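PDB 1ZTC: metallo-beta-lactamase domain-containing protein 1 from Thermotoga maritima, which binds two nickel ions in a metallo-beta-lactamase fold and is probably a hydrolase, perhaps an endoribonuclease acting on RNA. Local coordinates for residues 137-140 and 145-148. Residues are numbered along the deposited sequence; the frame is centred on the assembly and turned at random.
Sequences ESLF and KVFH
E137 meets V146 through both its backbone and its side chain. E137 O accepts a hydrogen bond from V146 N at 2.9 Å, nearly straight at the hydrogen (169°). K145 CD lies 3.5 Å from E137 O, and K145 CA makes a weaker CA-H...O approach to it. The carboxylate curls back over V146 because the E137 chain bends at chi2 (86°), which leaves E137 OE1 3.7 Å from both V146 CB and V146 CG1. That carboxylate is held by backbone amides, OE1 by G135 N and OE2 by K134 N, while K145 NZ turns to E136 O. S138 and K145 form an antiparallel non-hydrogen-bonded pair, side chains on one face of the sheet. The end of the L139 side chain reaches V146, L139 CD1 3.8 Å from V146 CG2; V146 CG2, anti to the carbonyl carbon of V146, also lies near E137 O. This beta hairpin edges one of the two sheets of the metallo-beta-lactamase alpha-beta/beta-alpha sandwich, with 138-139 outermost. On the other side of strand 144-148 runs strand 157-163, where V146 touches L157 and F159, whereas L139 joins this edge to the other sheet through L78 of strand 76-78.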
ATOM      1  N   GLU A 137       5.531 -22.505  28.943  1.00 45.08           N
ATOM      2  CA  GLU A 137       4.193 -22.739  29.481  1.00 45.44           C
ATOM      3  C   GLU A 137       3.335 -23.532  28.490  1.00 45.64           C
ATOM      4  O   GLU A 137       3.504 -23.441  27.281  1.00 45.19           O
ATOM      5  CB  GLU A 137       3.432 -21.445  29.774  1.00 47.08           C
ATOM      6  CG  GLU A 137       4.020 -20.569  30.847  1.00 48.22           C
ATOM      7  CD  GLU A 137       5.094 -19.605  30.324  1.00 46.02           C
ATOM      8  OE1 GLU A 137       5.421 -19.621  29.108  1.00 47.27           O
ATOM      9  OE2 GLU A 137       5.614 -18.828  31.138  1.00 45.16           O
ATOM     10  N   SER A 138       2.444 -24.340  29.042  1.00 45.60           N
ATOM     11  CA  SER A 138       1.425 -25.036  28.291  1.00 47.32           C
ATOM     12  C   SER A 138       0.094 -24.477  28.764  1.00 46.91           C
ATOM     13  O   SER A 138      -0.240 -24.584  29.946  1.00 48.93           O
ATOM     14  CB  SER A 138       1.515 -26.536  28.620  1.00 48.88           C
ATOM     15  OG  SER A 138       1.362 -27.270  27.423  1.00 62.04           O
ATOM     16  N   LEU A 139      -0.660 -23.877  27.853  1.00 45.69           N
ATOM     17  CA  LEU A 139      -1.883 -23.160  28.191  1.00 45.54           C
ATOM     18  C   LEU A 139      -3.101 -23.819  27.567  1.00 45.07           C
ATOM     19  O   LEU A 139      -2.988 -24.552  26.581  1.00 45.61           O
ATOM     20  CB  LEU A 139      -1.805 -21.729  27.633  1.00 44.14           C
ATOM     21  CG  LEU A 139      -0.648 -20.826  28.087  1.00 45.62           C
ATOM     22  CD1 LEU A 139      -0.646 -19.506  27.330  1.00 48.08           C
ATOM     23  CD2 LEU A 139      -0.713 -20.573  29.602  1.00 49.62           C
ATOM     24  N   PHE A 140      -4.269 -23.497  28.123  1.00 45.28           N
ATOM     25  CA  PHE A 140      -5.587 -23.936  27.611  1.00 46.16           C
ATOM     26  C   PHE A 140      -5.666 -25.448  27.518  1.00 46.48           C
ATOM     27  O   PHE A 140      -5.767 -26.007  26.416  1.00 46.67           O
ATOM     28  CB  PHE A 140      -5.919 -23.271  26.258  1.00 46.72           C
ATOM     29  CG  PHE A 140      -5.897 -21.773  26.320  1.00 45.50           C
ATOM     30  CD1 PHE A 140      -6.907 -21.084  26.964  1.00 48.45           C
ATOM     31  CD2 PHE A 140      -4.838 -21.050  25.768  1.00 50.04           C
ATOM     32  CE1 PHE A 140      -6.873 -19.692  27.059  1.00 51.35           C
ATOM     33  CE2 PHE A 140      -4.796 -19.649  25.850  1.00 48.44           C
ATOM     34  CZ  PHE A 140      -5.815 -18.974  26.503  1.00 48.88           C
ATOM     35  N   LYS A 145       1.241 -24.430  23.396  1.00 44.89           N
ATOM     36  CA  LYS A 145       2.581 -24.434  23.957  1.00 44.42           C
ATOM     37  C   LYS A 145       3.314 -23.148  23.580  1.00 44.33           C
ATOM     38  O   LYS A 145       3.365 -22.778  22.417  1.00 43.06           O
ATOM     39  CB  LYS A 145       3.353 -25.653  23.476  1.00 47.36           C
ATOM     40  CG  LYS A 145       4.827 -25.674  23.903  1.00 49.92           C
ATOM     41  CD  LYS A 145       5.022 -25.915  25.384  1.00 52.65           C
ATOM     42  CE  LYS A 145       6.493 -26.185  25.663  1.00 53.73           C
ATOM     43  NZ  LYS A 145       6.739 -26.728  27.020  1.00 55.51           N
ATOM     44  N   VAL A 146       3.889 -22.505  24.597  1.00 43.60           N
ATOM     45  CA  VAL A 146       4.588 -21.221  24.462  1.00 43.73           C
ATOM     46  C   VAL A 146       6.088 -21.422  24.403  1.00 42.26           C
ATOM     47  O   VAL A 146       6.664 -22.081  25.253  1.00 40.85           O
ATOM     48  CB  VAL A 146       4.291 -20.301  25.678  1.00 43.10           C
ATOM     49  CG1 VAL A 146       4.951 -18.954  25.504  1.00 43.90           C
ATOM     50  CG2 VAL A 146       2.791 -20.133  25.862  1.00 47.05           C
ATOM     51  N   PHE A 147       6.721 -20.802  23.420  1.00 42.61           N
ATOM     52  CA  PHE A 147       8.165 -20.890  23.257  1.00 43.20           C
ATOM     53  C   PHE A 147       8.736 -19.489  23.235  1.00 42.99           C
ATOM     54  O   PHE A 147       8.248 -18.618  22.499  1.00 42.54           O
ATOM     55  CB  PHE A 147       8.511 -21.582  21.937  1.00 43.19           C
ATOM     56  CG  PHE A 147       8.136 -23.027  21.892  1.00 43.09           C
ATOM     57  CD1 PHE A 147       8.888 -23.980  22.562  1.00 44.33           C
ATOM     58  CD2 PHE A 147       7.045 -23.441  21.165  1.00 46.97           C
ATOM     59  CE1 PHE A 147       8.531 -25.328  22.509  1.00 44.33           C
ATOM     60  CE2 PHE A 147       6.684 -24.786  21.110  1.00 45.03           C
ATOM     61  CZ  PHE A 147       7.422 -25.715  21.770  1.00 43.22           C
ATOM     62  N   HIS A 148       9.772 -19.273  24.024  1.00 41.74           N
ATOM     63  CA  HIS A 148      10.533 -18.002  23.970  1.00 42.88           C
ATOM     64  C   HIS A 148      11.484 -18.060  22.792  1.00 42.66           C
ATOM     65  O   HIS A 148      12.383 -18.900  22.751  1.00 43.51           O
ATOM     66  CB  HIS A 148      11.331 -17.765  25.254  1.00 41.55           C
ATOM     67  CG  HIS A 148      11.875 -16.364  25.380  1.00 41.87           C
ATOM     68  ND1 HIS A 148      12.899 -16.036  26.243  1.00 42.79           N
ATOM     69  CD2 HIS A 148      11.506 -15.205  24.783  1.00 41.87           C
ATOM     70  CE1 HIS A 148      13.139 -14.739  26.172  1.00 44.52           C
ATOM     71  NE2 HIS A 148      12.314 -14.209  25.282  1.00 40.87           N
TER